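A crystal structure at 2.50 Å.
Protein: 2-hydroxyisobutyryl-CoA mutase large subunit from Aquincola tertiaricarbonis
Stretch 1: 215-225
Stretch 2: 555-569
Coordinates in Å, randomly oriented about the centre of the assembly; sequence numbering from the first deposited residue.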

# COMPACT_ATOMS: atom_id res chain seq x y z
N GLU A 215 -20.47 -18.05 15.18
CA GLU A 215 -21.76 -17.78 14.52
C GLU A 215 -22.73 -17.22 15.55
O GLU A 215 -23.40 -16.23 15.29
CB GLU A 215 -22.31 -19.05 13.87
CG GLU A 215 -21.54 -19.49 12.61
CD GLU A 215 -21.46 -18.44 11.52
OE1 GLU A 215 -22.42 -17.66 11.38
OE2 GLU A 215 -20.41 -18.34 10.86
N TYR A 216 -22.76 -17.82 16.77
CA TYR A 216 -23.61 -17.33 17.86
C TYR A 216 -23.11 -15.97 18.35
O TYR A 216 -23.90 -15.07 18.64
CB TYR A 216 -23.66 -18.34 19.02
CG TYR A 216 -24.28 -19.67 18.63
CD1 TYR A 216 -25.63 -19.77 18.32
CD2 TYR A 216 -23.51 -20.83 18.59
CE1 TYR A 216 -26.19 -20.99 17.93
CE2 TYR A 216 -24.06 -22.05 18.22
CZ TYR A 216 -25.40 -22.13 17.88
OH TYR A 216 -25.95 -23.33 17.49
N MET A 217 -21.78 -15.83 18.40
CA MET A 217 -21.05 -14.65 18.83
C MET A 217 -21.16 -13.51 17.80
O MET A 217 -21.39 -12.35 18.18
CB MET A 217 -19.56 -15.03 18.96
CG MET A 217 -19.16 -15.68 20.23
SD MET A 217 -17.35 -15.59 20.34
CE MET A 217 -17.08 -16.70 21.68
N ALA A 218 -20.93 -13.81 16.51
CA ALA A 218 -20.82 -12.78 15.48
C ALA A 218 -21.44 -12.98 14.11
O ALA A 218 -22.03 -12.03 13.63
CB ALA A 218 -19.35 -12.36 15.32
N GLN A 219 -21.20 -14.10 13.40
CA GLN A 219 -21.69 -14.19 12.02
C GLN A 219 -23.20 -14.45 11.81
O GLN A 219 -23.76 -14.08 10.77
CB GLN A 219 -20.76 -15.00 11.12
CG GLN A 219 -21.22 -15.01 9.66
CD GLN A 219 -20.16 -15.39 8.69
OE1 GLN A 219 -19.88 -14.62 7.79
NE2 GLN A 219 -19.57 -16.57 8.85
N LYS A 220 -23.84 -15.01 12.85
CA LYS A 220 -25.29 -15.24 12.94
C LYS A 220 -25.90 -16.28 11.96
O LYS A 220 -27.09 -16.21 11.61
CB LYS A 220 -26.05 -13.90 12.99
CG LYS A 220 -25.44 -12.87 13.94
CD LYS A 220 -25.49 -13.27 15.41
CE LYS A 220 -24.88 -12.24 16.31
NZ LYS A 220 -25.92 -11.48 17.02
N GLU A 221 -25.09 -17.28 11.57
CA GLU A 221 -25.54 -18.39 10.73
C GLU A 221 -25.67 -19.61 11.62
O GLU A 221 -24.67 -20.17 12.04
CB GLU A 221 -24.58 -18.67 9.56
CG GLU A 221 -24.27 -17.45 8.71
CD GLU A 221 -23.14 -17.61 7.72
OE1 GLU A 221 -22.56 -18.72 7.65
OE2 GLU A 221 -22.82 -16.62 7.03
N TYR A 222 -26.88 -19.97 11.98
CA TYR A 222 -27.13 -21.12 12.85
C TYR A 222 -28.45 -21.80 12.50
O TYR A 222 -29.34 -21.17 11.92
CB TYR A 222 -27.08 -20.74 14.35
CG TYR A 222 -27.63 -19.38 14.70
CD1 TYR A 222 -28.97 -19.07 14.48
CD2 TYR A 222 -26.82 -18.41 15.28
CE1 TYR A 222 -29.48 -17.81 14.81
CE2 TYR A 222 -27.32 -17.15 15.61
CZ TYR A 222 -28.66 -16.86 15.39
OH TYR A 222 -29.17 -15.63 15.72
N ILE A 223 -28.55 -23.09 12.80
CA ILE A 223 -29.73 -23.88 12.53
C ILE A 223 -30.26 -24.44 13.85
O ILE A 223 -31.38 -24.16 14.24
CB ILE A 223 -29.46 -25.00 11.46
CG1 ILE A 223 -28.85 -24.43 10.16
CG2 ILE A 223 -30.75 -25.78 11.16
CD1 ILE A 223 -28.22 -25.44 9.18
N TYR A 224 -29.44 -25.21 14.55
CA TYR A 224 -29.77 -25.92 15.78
C TYR A 224 -29.24 -25.23 17.01
O TYR A 224 -28.34 -24.39 16.88
CB TYR A 224 -29.16 -27.35 15.71
CG TYR A 224 -29.45 -28.04 14.39
CD1 TYR A 224 -30.75 -28.44 14.07
CD2 TYR A 224 -28.44 -28.23 13.44
CE1 TYR A 224 -31.03 -29.04 12.84
CE2 TYR A 224 -28.72 -28.83 12.21
CZ TYR A 224 -30.01 -29.24 11.92
OH TYR A 224 -30.31 -29.84 10.72
N PRO A 225 -29.71 -25.64 18.22
CA PRO A 225 -29.14 -25.08 19.46
C PRO A 225 -27.64 -25.39 19.57
O PRO A 225 -27.13 -26.29 18.89
CB PRO A 225 -29.95 -25.80 20.56
CG PRO A 225 -31.17 -26.33 19.90
CD PRO A 225 -30.74 -26.66 18.52
N ASP A 555 -33.28 -31.68 2.87
CA ASP A 555 -33.76 -33.00 3.31
C ASP A 555 -33.10 -33.38 4.65
O ASP A 555 -33.79 -33.72 5.61
CB ASP A 555 -33.44 -34.11 2.28
CG ASP A 555 -34.16 -34.08 0.94
OD1 ASP A 555 -35.34 -33.69 0.91
OD2 ASP A 555 -33.56 -34.50 -0.06
N ILE A 556 -31.75 -33.26 4.69
CA ILE A 556 -30.85 -33.55 5.81
C ILE A 556 -31.11 -32.61 6.98
O ILE A 556 -31.32 -33.09 8.11
CB ILE A 556 -29.35 -33.61 5.36
CG1 ILE A 556 -29.14 -34.67 4.23
CG2 ILE A 556 -28.41 -33.90 6.54
CD1 ILE A 556 -27.86 -34.51 3.39
N VAL A 557 -31.08 -31.28 6.71
CA VAL A 557 -31.30 -30.20 7.70
C VAL A 557 -32.68 -30.30 8.37
O VAL A 557 -32.75 -30.26 9.61
CB VAL A 557 -31.01 -28.79 7.11
CG1 VAL A 557 -31.68 -27.67 7.90
CG2 VAL A 557 -29.50 -28.55 6.97
N GLU A 558 -33.76 -30.44 7.57
CA GLU A 558 -35.14 -30.52 8.08
C GLU A 558 -35.39 -31.72 8.94
O GLU A 558 -36.01 -31.57 10.00
CB GLU A 558 -36.18 -30.40 6.98
CG GLU A 558 -36.24 -29.01 6.36
CD GLU A 558 -36.41 -27.85 7.32
OE1 GLU A 558 -37.43 -27.80 8.04
OE2 GLU A 558 -35.52 -26.96 7.32
N LYS A 559 -34.89 -32.90 8.51
CA LYS A 559 -35.02 -34.15 9.26
C LYS A 559 -34.45 -34.00 10.69
O LYS A 559 -35.10 -34.41 11.66
CB LYS A 559 -34.31 -35.29 8.50
CG LYS A 559 -34.60 -36.67 9.05
CD LYS A 559 -36.01 -37.10 8.71
CE LYS A 559 -36.37 -38.45 9.28
NZ LYS A 559 -37.73 -38.87 8.85
N LEU A 560 -33.25 -33.37 10.81
CA LEU A 560 -32.57 -33.16 12.10
C LEU A 560 -33.22 -32.11 13.01
O LEU A 560 -33.08 -32.22 14.23
CB LEU A 560 -31.05 -33.00 11.95
CG LEU A 560 -30.29 -34.17 11.30
CD1 LEU A 560 -28.80 -33.89 11.26
CD2 LEU A 560 -30.53 -35.50 12.04
N LYS A 561 -33.97 -31.14 12.42
CA LYS A 561 -34.72 -30.12 13.17
C LYS A 561 -35.83 -30.78 14.04
O LYS A 561 -36.13 -30.29 15.12
CB LYS A 561 -35.36 -29.10 12.23
CG LYS A 561 -34.43 -27.97 11.83
CD LYS A 561 -35.11 -27.10 10.79
CE LYS A 561 -34.28 -25.90 10.41
NZ LYS A 561 -34.84 -25.20 9.23
N GLY A 562 -36.39 -31.90 13.55
CA GLY A 562 -37.40 -32.70 14.23
C GLY A 562 -36.98 -33.27 15.58
O GLY A 562 -37.83 -33.44 16.46
N ILE A 563 -35.66 -33.55 15.75
CA ILE A 563 -35.12 -34.06 17.03
C ILE A 563 -34.35 -32.99 17.84
O ILE A 563 -34.24 -33.12 19.06
CB ILE A 563 -34.33 -35.40 16.90
CG1 ILE A 563 -33.08 -35.27 16.01
CG2 ILE A 563 -35.23 -36.56 16.45
CD1 ILE A 563 -31.88 -36.00 16.57
N TRP A 564 -33.79 -31.97 17.16
CA TRP A 564 -32.96 -30.93 17.77
C TRP A 564 -33.61 -29.57 17.96
O TRP A 564 -33.20 -28.81 18.86
CB TRP A 564 -31.65 -30.77 16.99
CG TRP A 564 -30.67 -31.90 17.20
CD1 TRP A 564 -30.64 -32.77 18.25
CD2 TRP A 564 -29.57 -32.25 16.35
NE1 TRP A 564 -29.59 -33.64 18.10
CE2 TRP A 564 -28.92 -33.35 16.94
CE3 TRP A 564 -29.07 -31.73 15.14
CZ2 TRP A 564 -27.78 -33.94 16.37
CZ3 TRP A 564 -27.95 -32.33 14.57
CH2 TRP A 564 -27.33 -33.43 15.17
N GLY A 565 -34.58 -29.25 17.11
CA GLY A 565 -35.23 -27.94 17.15
C GLY A 565 -34.36 -26.91 16.47
O GLY A 565 -33.44 -27.26 15.73
N THR A 566 -34.66 -25.64 16.68
CA THR A 566 -33.90 -24.54 16.09
C THR A 566 -33.48 -23.57 17.15
O THR A 566 -34.09 -23.52 18.23
CB THR A 566 -34.71 -23.84 14.98
OG1 THR A 566 -35.89 -23.26 15.53
CG2 THR A 566 -35.05 -24.77 13.83
N TYR A 567 -32.43 -22.79 16.87
CA TYR A 567 -31.93 -21.79 17.80
C TYR A 567 -32.49 -20.41 17.41
O TYR A 567 -32.72 -20.14 16.23
CB TYR A 567 -30.38 -21.77 17.74
CG TYR A 567 -29.72 -20.74 18.63
CD1 TYR A 567 -29.41 -21.04 19.96
CD2 TYR A 567 -29.40 -19.47 18.15
CE1 TYR A 567 -28.78 -20.10 20.78
CE2 TYR A 567 -28.82 -18.51 18.98
CZ TYR A 567 -28.49 -18.83 20.29
OH TYR A 567 -27.87 -17.90 21.09
N ARG A 568 -32.68 -19.54 18.43
CA ARG A 568 -33.05 -18.12 18.31
C ARG A 568 -32.48 -17.38 19.53
O ARG A 568 -32.47 -17.95 20.63
CB ARG A 568 -34.56 -17.90 18.14
CG ARG A 568 -34.98 -16.43 18.12
CD ARG A 568 -36.39 -16.15 17.62
NE ARG A 568 -36.48 -16.29 16.17
CZ ARG A 568 -36.19 -15.33 15.29
NH1 ARG A 568 -36.31 -15.56 13.99
NH2 ARG A 568 -35.75 -14.14 15.70
N GLU A 569 -32.00 -16.12 19.34
CA GLU A 569 -31.46 -15.29 20.42
C GLU A 569 -32.61 -14.71 21.25
O GLU A 569 -32.55 -14.71 22.48
CB GLU A 569 -30.57 -14.14 19.89
CG GLU A 569 -29.63 -14.50 18.74
CD GLU A 569 -28.57 -13.46 18.42
OE1 GLU A 569 -28.68 -12.76 17.38
OE2 GLU A 569 -27.65 -13.29 19.25

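How do the two backbones meet? The first stretch leaves its helix at K220, which has positive phi, and continues as a loop to P225; the second leaves its helix after W564, at G565, where a positive phi of 80° suits glycine. The chains come closest where these loops pass, with the CA atoms of Y224 and T566 4.4 Å apart. There the N of Y567 donates a hydrogen bond of 3.1 Å to the O of I223, and the same carbonyl oxygen receives a CA-H...O contact from T566, whose CA lies 3.1 Å from I223 O.

What fixes Y224 against the helix? Its CA-to-CB bond points away from the second stretch, but with chi1 at -48° the ring comes back to it, and the OH donates a 2.7 Å hydrogen bond to the O of V557. That oxygen also accepts the helical bond from K561 N, at 3.2 Å, so the phenol adds to the helix's own bonding without replacing it. W564 turns its edge toward the face of the Y224 ring, the planes at 76°, with W564 CE3 3.8 Å from Y224 CG. L560 CB packs 3.9 Å from Y224 CZ. A tyrosine suits this place because its ring offers apolar surface while its buried hydroxyl finds an acceptor in V557 O.

How are the other aromatic rings arranged? Y567 points toward the first stretch and takes part in two edge-to-face pairs: the edge of Y216 meets its face, with Y216 CD1 3.5 Å from Y567 CE2, while its own edge meets the face of Y222, with Y567 CD2 3.7 Å from Y222 CD1. The planes of Y216 and Y567 are inclined at 65° and those of Y222 and Y567 at 69°, so the rings of each pair pack without lying flat on one another. Y216 OH donates to Y224 O at 2.7 Å, tying its helix to its own loop.

What else holds the stretches together? K220 NZ and E569 OE1 form a salt bridge at 3.1 Å, opposite charges brought together as both side-chain ends come nearer the opposite stretch, and Y222 OH adds a weak hydrogen bond of 3.4 Å to E569 OE1. E569 is exposed and poorly ordered, so this link is less sharply defined than the aromatic packing. Near the helix, buried I223 supplies apolar bulk, its CG2 3.9 Å from V557 CG1 and 3.6 Å from K561 CE. Altogether the two stretches bury 719 Å² between them.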